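PDB 2OKX: rhamnosidase B from Bacillus sp., which hydrolyses terminal non-reducing alpha-L-rhamnose residues from rhamnosides, as a glycoside hydrolase of family 78. Local coordinates for residues His96-Arg108 / Tyr614-Ile626. Numbering follows the deposited sequence.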
ATOM      1  N   HIS A  96      -7.510   2.469  17.384  1.00 21.87           N
ATOM      2  CA  HIS A  96      -6.787   3.736  17.426  1.00 21.92           C
ATOM      3  C   HIS A  96      -5.302   3.423  17.350  1.00 20.68           C
ATOM      4  O   HIS A  96      -4.761   2.751  18.220  1.00 22.24           O
ATOM      5  CB  HIS A  96      -7.067   4.523  18.705  1.00 21.32           C
ATOM      6  CG  HIS A  96      -6.396   5.857  18.724  1.00 21.27           C
ATOM      7  ND1 HIS A  96      -6.808   6.902  17.923  1.00 20.51           N
ATOM      8  CD2 HIS A  96      -5.268   6.278  19.343  1.00 20.61           C
ATOM      9  CE1 HIS A  96      -5.958   7.906  18.045  1.00 21.70           C
ATOM     10  NE2 HIS A  96      -5.014   7.553  18.900  1.00 20.73           N
ATOM     11  N   PHE A  97      -4.646   3.917  16.307  1.00 22.61           N
ATOM     12  CA  PHE A  97      -3.228   3.649  16.111  1.00 22.15           C
ATOM     13  C   PHE A  97      -2.316   4.345  17.116  1.00 23.91           C
ATOM     14  O   PHE A  97      -1.372   3.741  17.620  1.00 22.98           O
ATOM     15  CB  PHE A  97      -2.808   4.038  14.688  1.00 22.92           C
ATOM     16  CG  PHE A  97      -3.589   3.338  13.604  1.00 23.24           C
ATOM     17  CD1 PHE A  97      -3.964   2.004  13.744  1.00 24.40           C
ATOM     18  CD2 PHE A  97      -3.919   4.005  12.428  1.00 24.43           C
ATOM     19  CE1 PHE A  97      -4.659   1.340  12.724  1.00 24.95           C
ATOM     20  CE2 PHE A  97      -4.611   3.354  11.404  1.00 25.30           C
ATOM     21  CZ  PHE A  97      -4.980   2.018  11.553  1.00 23.68           C
ATOM     22  N   GLY A  98      -2.595   5.616  17.395  1.00 24.59           N
ATOM     23  CA  GLY A  98      -1.767   6.366  18.325  1.00 25.95           C
ATOM     24  C   GLY A  98      -0.402   6.660  17.726  1.00 26.96           C
ATOM     25  O   GLY A  98       0.512   7.119  18.413  1.00 26.69           O
ATOM     26  N   VAL A  99      -0.271   6.391  16.430  1.00 26.51           N
ATOM     27  CA  VAL A  99       0.979   6.604  15.703  1.00 25.00           C
ATOM     28  C   VAL A  99       0.626   7.011  14.277  1.00 25.86           C
ATOM     29  O   VAL A  99      -0.268   6.423  13.666  1.00 25.62           O
ATOM     30  CB  VAL A  99       1.818   5.305  15.656  1.00 25.47           C
ATOM     31  CG1 VAL A  99       3.077   5.514  14.829  1.00 25.44           C
ATOM     32  CG2 VAL A  99       2.175   4.866  17.065  1.00 25.51           C
ATOM     33  N   SER A 100       1.312   8.017  13.748  1.00 23.00           N
ATOM     34  CA  SER A 100       1.039   8.466  12.385  1.00 24.54           C
ATOM     35  C   SER A 100       1.606   7.488  11.355  1.00 23.41           C
ATOM     36  O   SER A 100       2.569   6.777  11.636  1.00 23.20           O
ATOM     37  CB  SER A 100       1.652   9.854  12.146  1.00 25.58           C
ATOM     38  OG  SER A 100       1.052  10.850  12.962  1.00 25.84           O
ATOM     39  N   ASN A 101       0.992   7.440  10.171  1.00 24.38           N
ATOM     40  CA  ASN A 101       1.485   6.587   9.089  1.00 22.24           C
ATOM     41  C   ASN A 101       1.204   7.252   7.736  1.00 22.03           C
ATOM     42  O   ASN A 101       0.896   8.444   7.689  1.00 22.01           O
ATOM     43  CB  ASN A 101       0.890   5.164   9.153  1.00 19.07           C
ATOM     44  CG  ASN A 101      -0.633   5.139   9.123  1.00 20.16           C
ATOM     45  OD1 ASN A 101      -1.270   5.833   8.330  1.00 20.90           O
ATOM     46  ND2 ASN A 101      -1.222   4.308   9.979  1.00 21.42           N
ATOM     47  N   PHE A 102       1.319   6.498   6.646  1.00 22.45           N
ATOM     48  CA  PHE A 102       1.112   7.045   5.302  1.00 22.00           C
ATOM     49  C   PHE A 102      -0.345   7.248   4.883  1.00 22.18           C
ATOM     50  O   PHE A 102      -0.606   7.704   3.769  1.00 22.29           O
ATOM     51  CB  PHE A 102       1.801   6.162   4.252  1.00 21.29           C
ATOM     52  CG  PHE A 102       3.310   6.171   4.313  1.00 22.43           C
ATOM     53  CD1 PHE A 102       3.985   6.402   5.509  1.00 22.32           C
ATOM     54  CD2 PHE A 102       4.055   5.829   3.185  1.00 21.67           C
ATOM     55  CE1 PHE A 102       5.381   6.282   5.585  1.00 24.37           C
ATOM     56  CE2 PHE A 102       5.444   5.703   3.247  1.00 24.36           C
ATOM     57  CZ  PHE A 102       6.110   5.928   4.453  1.00 25.43           C
ATOM     58  N   TYR A 103      -1.295   6.882   5.741  1.00 22.34           N
ATOM     59  CA  TYR A 103      -2.709   7.084   5.423  1.00 22.23           C
ATOM     60  C   TYR A 103      -3.529   7.478   6.648  1.00 23.56           C
ATOM     61  O   TYR A 103      -4.753   7.323   6.680  1.00 22.21           O
ATOM     62  CB  TYR A 103      -3.324   5.850   4.725  1.00 21.16           C
ATOM     63  CG  TYR A 103      -3.082   4.484   5.354  1.00 22.58           C
ATOM     64  CD1 TYR A 103      -3.566   4.172   6.629  1.00 21.01           C
ATOM     65  CD2 TYR A 103      -2.437   3.474   4.632  1.00 22.49           C
ATOM     66  CE1 TYR A 103      -3.418   2.888   7.164  1.00 20.04           C
ATOM     67  CE2 TYR A 103      -2.287   2.189   5.155  1.00 23.59           C
ATOM     68  CZ  TYR A 103      -2.782   1.902   6.421  1.00 22.90           C
ATOM     69  OH  TYR A 103      -2.651   0.627   6.931  1.00 21.67           O
ATOM     70  N   TYR A 104      -2.835   8.018   7.644  1.00 23.29           N
ATOM     71  CA  TYR A 104      -3.460   8.452   8.884  1.00 22.49           C
ATOM     72  C   TYR A 104      -2.541   9.401   9.643  1.00 23.00           C
ATOM     73  O   TYR A 104      -1.356   9.123   9.814  1.00 19.53           O
ATOM     74  CB  TYR A 104      -3.784   7.238   9.767  1.00 23.84           C
ATOM     75  CG  TYR A 104      -4.147   7.608  11.192  1.00 22.16           C
ATOM     76  CD1 TYR A 104      -3.201   7.533  12.216  1.00 24.07           C
ATOM     77  CD2 TYR A 104      -5.421   8.081  11.505  1.00 22.68           C
ATOM     78  CE1 TYR A 104      -3.514   7.928  13.525  1.00 22.74           C
ATOM     79  CE2 TYR A 104      -5.747   8.478  12.805  1.00 23.97           C
ATOM     80  CZ  TYR A 104      -4.788   8.400  13.807  1.00 25.46           C
ATOM     81  OH  TYR A 104      -5.109   8.802  15.083  1.00 25.99           O
ATOM     82  N   LEU A 105      -3.089  10.532  10.080  1.00 23.24           N
ATOM     83  CA  LEU A 105      -2.314  11.500  10.852  1.00 25.28           C
ATOM     84  C   LEU A 105      -2.810  11.418  12.290  1.00 25.40           C
ATOM     85  O   LEU A 105      -4.004  11.574  12.553  1.00 24.70           O
ATOM     86  CB  LEU A 105      -2.496  12.919  10.298  1.00 26.04           C
ATOM     87  CG  LEU A 105      -1.772  13.223   8.978  1.00 27.25           C
ATOM     88  CD1 LEU A 105      -2.496  12.554   7.808  1.00 27.98           C
ATOM     89  CD2 LEU A 105      -1.725  14.727   8.766  1.00 26.94           C
ATOM     90  N   ARG A 106      -1.893  11.157  13.214  1.00 25.43           N
ATOM     91  CA  ARG A 106      -2.248  11.020  14.621  1.00 25.20           C
ATOM     92  C   ARG A 106      -3.151  12.129  15.147  1.00 26.90           C
ATOM     93  O   ARG A 106      -2.862  13.319  14.993  1.00 26.47           O
ATOM     94  CB  ARG A 106      -0.992  10.953  15.493  1.00 26.05           C
ATOM     95  CG  ARG A 106      -1.285  10.472  16.908  1.00 25.52           C
ATOM     96  CD  ARG A 106      -0.118  10.657  17.859  1.00 24.33           C
ATOM     97  NE  ARG A 106      -0.410  10.051  19.155  1.00 25.13           N
ATOM     98  CZ  ARG A 106       0.400  10.093  20.208  1.00 26.37           C
ATOM     99  NH1 ARG A 106       1.565  10.723  20.128  1.00 26.92           N
ATOM    100  NH2 ARG A 106       0.048   9.492  21.337  1.00 24.45           N
ATOM    101  N   GLY A 107      -4.260  11.718  15.753  1.00 26.84           N
ATOM    102  CA  GLY A 107      -5.199  12.649  16.346  1.00 28.79           C
ATOM    103  C   GLY A 107      -5.364  12.171  17.778  1.00 29.95           C
ATOM    104  O   GLY A 107      -4.474  12.347  18.606  1.00 31.70           O
ATOM    105  N   ARG A 108      -6.495  11.539  18.065  1.00 29.96           N
ATOM    106  CA  ARG A 108      -6.759  11.001  19.390  1.00 30.07           C
ATOM    107  C   ARG A 108      -7.894   9.995  19.256  1.00 29.84           C
ATOM    108  O   ARG A 108      -8.709  10.096  18.337  1.00 28.70           O
ATOM    109  CB  ARG A 108      -7.143  12.119  20.370  1.00 30.17           C
ATOM    110  CG  ARG A 108      -8.409  12.876  20.017  1.00 31.06           C
ATOM    111  CD  ARG A 108      -8.708  13.977  21.039  1.00 32.11           C
ATOM    112  NE  ARG A 108      -8.925  13.444  22.384  1.00 33.37           N
ATOM    113  CZ  ARG A 108      -9.190  14.193  23.455  1.00 34.23           C
ATOM    114  NH1 ARG A 108      -9.373  13.624  24.637  1.00 31.62           N
ATOM    115  NH2 ARG A 108      -9.270  15.513  23.344  1.00 33.09           N
ATOM    116  N   TYR A 614       3.176  19.993  -3.101  1.00 27.62           N
ATOM    117  CA  TYR A 614       2.277  18.860  -2.863  1.00 27.36           C
ATOM    118  C   TYR A 614       2.956  17.519  -2.588  1.00 25.60           C
ATOM    119  O   TYR A 614       3.926  17.151  -3.251  1.00 25.42           O
ATOM    120  CB  TYR A 614       1.289  18.723  -4.032  1.00 27.24           C
ATOM    121  CG  TYR A 614       0.370  19.925  -4.211  1.00 29.31           C
ATOM    122  CD1 TYR A 614      -0.450  20.040  -5.334  1.00 29.31           C
ATOM    123  CD2 TYR A 614       0.329  20.949  -3.261  1.00 29.22           C
ATOM    124  CE1 TYR A 614      -1.288  21.148  -5.508  1.00 30.59           C
ATOM    125  CE2 TYR A 614      -0.501  22.057  -3.424  1.00 30.16           C
ATOM    126  CZ  TYR A 614      -1.306  22.152  -4.547  1.00 31.91           C
ATOM    127  OH  TYR A 614      -2.123  23.252  -4.705  1.00 31.62           O
ATOM    128  N   LEU A 615       2.426  16.795  -1.602  1.00 25.00           N
ATOM    129  CA  LEU A 615       2.959  15.491  -1.203  1.00 23.78           C
ATOM    130  C   LEU A 615       2.765  14.412  -2.261  1.00 23.12           C
ATOM    131  O   LEU A 615       1.774  14.420  -2.990  1.00 23.88           O
ATOM    132  CB  LEU A 615       2.320  15.042   0.115  1.00 22.86           C
ATOM    133  CG  LEU A 615       3.091  15.390   1.395  1.00 24.72           C
ATOM    134  CD1 LEU A 615       3.498  16.853   1.377  1.00 24.09           C
ATOM    135  CD2 LEU A 615       2.236  15.076   2.616  1.00 20.70           C
ATOM    136  N   ASP A 616       3.718  13.483  -2.330  1.00 22.08           N
ATOM    137  CA  ASP A 616       3.675  12.399  -3.306  1.00 21.68           C
ATOM    138  C   ASP A 616       2.717  11.262  -2.935  1.00 22.34           C
ATOM    139  O   ASP A 616       2.438  10.387  -3.754  1.00 23.07           O
ATOM    140  CB  ASP A 616       5.098  11.876  -3.571  1.00 21.61           C
ATOM    141  CG  ASP A 616       5.897  11.651  -2.296  1.00 23.31           C
ATOM    142  OD1 ASP A 616       7.143  11.745  -2.361  1.00 22.13           O
ATOM    143  OD2 ASP A 616       5.290  11.368  -1.241  1.00 23.65           O
ATOM    144  N   GLN A 617       2.227  11.278  -1.697  1.00 21.36           N
ATOM    145  CA  GLN A 617       1.241  10.309  -1.217  1.00 22.51           C
ATOM    146  C   GLN A 617       0.423  11.023  -0.140  1.00 23.18           C
ATOM    147  O   GLN A 617       0.978  11.761   0.675  1.00 24.17           O
ATOM    148  CB  GLN A 617       1.894   9.013  -0.685  1.00 20.59           C
ATOM    149  CG  GLN A 617       3.305   9.133  -0.129  1.00 22.92           C
ATOM    150  CD  GLN A 617       3.341   9.694   1.276  1.00 23.17           C
ATOM    151  OE1 GLN A 617       2.792   9.104   2.210  1.00 21.07           O
ATOM    152  NE2 GLN A 617       3.992  10.839   1.435  1.00 22.12           N
ATOM    153  N   VAL A 618      -0.896  10.831  -0.164  1.00 21.99           N
ATOM    154  CA  VAL A 618      -1.795  11.500   0.779  1.00 23.25           C
ATOM    155  C   VAL A 618      -3.032  10.660   1.124  1.00 24.85           C
ATOM    156  O   VAL A 618      -3.350   9.699   0.421  1.00 25.07           O
ATOM    157  CB  VAL A 618      -2.308  12.836   0.180  1.00 23.68           C
ATOM    158  CG1 VAL A 618      -1.140  13.740  -0.186  1.00 22.44           C
ATOM    159  CG2 VAL A 618      -3.162  12.552  -1.063  1.00 22.52           C
ATOM    160  N   PRO A 619      -3.711  10.975   2.245  1.00 24.77           N
ATOM    161  CA  PRO A 619      -3.354  12.016   3.221  1.00 26.27           C
ATOM    162  C   PRO A 619      -2.318  11.325   4.097  1.00 26.64           C
ATOM    163  O   PRO A 619      -2.596  10.266   4.665  1.00 25.27           O
ATOM    164  CB  PRO A 619      -4.672  12.280   3.942  1.00 24.86           C
ATOM    165  CG  PRO A 619      -5.319  10.926   3.941  1.00 26.07           C
ATOM    166  CD  PRO A 619      -5.042  10.414   2.541  1.00 25.60           C
ATOM    167  N   SER A 620      -1.124  11.907   4.197  1.00 25.31           N
ATOM    168  CA  SER A 620      -0.050  11.257   4.938  1.00 25.22           C
ATOM    169  C   SER A 620       0.772  12.118   5.887  1.00 26.32           C
ATOM    170  O   SER A 620       0.841  13.341   5.747  1.00 25.85           O
ATOM    171  CB  SER A 620       0.898  10.588   3.937  1.00 23.72           C
ATOM    172  OG  SER A 620       2.056  10.078   4.569  1.00 24.10           O
ATOM    173  N   ALA A 621       1.409  11.448   6.845  1.00 26.01           N
ATOM    174  CA  ALA A 621       2.257  12.113   7.824  1.00 26.75           C
ATOM    175  C   ALA A 621       3.700  12.138   7.329  1.00 25.80           C
ATOM    176  O   ALA A 621       4.587  12.637   8.017  1.00 26.78           O
ATOM    177  CB  ALA A 621       2.168  11.400   9.171  1.00 25.17           C
ATOM    178  N   TRP A 622       3.944  11.577   6.146  1.00 25.95           N
ATOM    179  CA  TRP A 622       5.291  11.601   5.581  1.00 24.17           C
ATOM    180  C   TRP A 622       5.336  12.781   4.620  1.00 25.73           C
ATOM    181  O   TRP A 622       4.782  12.716   3.523  1.00 23.25           O
ATOM    182  CB  TRP A 622       5.630  10.309   4.820  1.00 24.00           C
ATOM    183  CG  TRP A 622       7.001  10.349   4.150  1.00 24.68           C
ATOM    184  CD1 TRP A 622       8.044  11.188   4.462  1.00 23.30           C
ATOM    185  CD2 TRP A 622       7.484   9.493   3.098  1.00 23.99           C
ATOM    186  NE1 TRP A 622       9.136  10.905   3.675  1.00 23.45           N
ATOM    187  CE2 TRP A 622       8.823   9.872   2.830  1.00 24.54           C
ATOM    188  CE3 TRP A 622       6.918   8.445   2.359  1.00 23.71           C
ATOM    189  CZ2 TRP A 622       9.604   9.236   1.853  1.00 24.69           C
ATOM    190  CZ3 TRP A 622       7.695   7.809   1.387  1.00 23.23           C
ATOM    191  CH2 TRP A 622       9.024   8.210   1.144  1.00 25.22           C
ATOM    192  N   SER A 623       5.975  13.863   5.051  1.00 24.70           N
ATOM    193  CA  SER A 623       6.092  15.056   4.227  1.00 25.95           C
ATOM    194  C   SER A 623       7.169  14.773   3.195  1.00 25.76           C
ATOM    195  O   SER A 623       8.358  14.989   3.440  1.00 26.40           O
ATOM    196  CB  SER A 623       6.478  16.261   5.092  1.00 26.84           C
ATOM    197  OG  SER A 623       6.462  17.460   4.335  1.00 28.29           O
ATOM    198  N   SER A 624       6.737  14.273   2.042  1.00 25.28           N
ATOM    199  CA  SER A 624       7.642  13.916   0.962  1.00 24.43           C
ATOM    200  C   SER A 624       7.113  14.449  -0.359  1.00 25.42           C
ATOM    201  O   SER A 624       5.904  14.453  -0.600  1.00 26.33           O
ATOM    202  CB  SER A 624       7.776  12.393   0.886  1.00 24.37           C
ATOM    203  OG  SER A 624       8.557  11.999  -0.225  1.00 21.94           O
ATOM    204  N   VAL A 625       8.026  14.899  -1.213  1.00 25.38           N
ATOM    205  CA  VAL A 625       7.655  15.442  -2.510  1.00 24.25           C
ATOM    206  C   VAL A 625       8.450  14.839  -3.655  1.00 24.25           C
ATOM    207  O   VAL A 625       9.666  14.658  -3.560  1.00 24.83           O
ATOM    208  CB  VAL A 625       7.869  16.983  -2.570  1.00 24.68           C
ATOM    209  CG1 VAL A 625       7.687  17.479  -4.007  1.00 25.33           C
ATOM    210  CG2 VAL A 625       6.895  17.689  -1.650  1.00 25.78           C
ATOM    211  N   ILE A 626       7.744  14.522  -4.734  1.00 23.75           N
ATOM    212  CA  ILE A 626       8.358  14.010  -5.948  1.00 24.39           C
ATOM    213  C   ILE A 626       7.741  14.879  -7.041  1.00 25.29           C
ATOM    214  O   ILE A 626       6.551  14.760  -7.344  1.00 25.15           O
ATOM    215  CB  ILE A 626       8.015  12.534  -6.212  1.00 26.61           C
ATOM    216  CG1 ILE A 626       8.595  11.653  -5.100  1.00 28.04           C
ATOM    217  CG2 ILE A 626       8.591  12.108  -7.560  1.00 27.86           C
ATOM    218  CD1 ILE A 626       8.324  10.166  -5.285  1.00 28.29           C
TER
HETATM  219  O   HOH W   1      -2.637   7.145   1.690  1.00 24.00           O
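Pro-619, which follows a cis peptide bond, meets a carbon with its carbonyl O: Tyr-103 CA lies 3.3 Å from Pro-619 O in a CA-H...O contact. Two loops from domains far apart in sequence meet here. Segment 96-108 joins strands 87-96 and 110-117 of the N-terminal beta domain. Segment 614-626 leads into helix 627-644 of the six-hairpin glycosidase domain, the alpha barrel of family 78. One direct hydrogen bond links the segments, from Ala-621 N to Asn-101 O, at 3.2 Å. Asn-101 also forms an Asx turn, its OD1 accepting from Tyr-103 N. A water adds a second link, donating to both Phe-102 O and Val-618 O.

Of the residues of 96-108, Phe-102 is the most covered by the glycosidase loop. Its CG is anti to the carbonyl carbon (chi1 -68°), which sets the ring beside Trp-622. The two rings meet obliquely, with planes 40° apart and CE2 of Phe-102 3.2 Å from CE3 of Trp-622. CB of Trp-622 lies over one face of the phenyl ring. A glycerol, probably from the crystallisation liquor, lies near the Phe-102 side chain and may mark a pocket.

Polar groups near the ring hold one another. Ser-620 OG donates to Gln-617 OE1 and accepts from Trp-622 N, closing an ST turn. Gln-617 NE2 bonds in its amide plane to Asp-616 OD2 and Trp-622 O, which fixes the rotation of the amide.

On the other flank, Leu-105 CD1 lies 3.8 Å from Ser-620 C. Ser-100 OG accepts from Arg-106 N, so the serine is tied into its own loop. Its CB presses tightly on the methyl of Ala-621, with Ser-100 CB and Ala-621 CB only 3.4 Å apart.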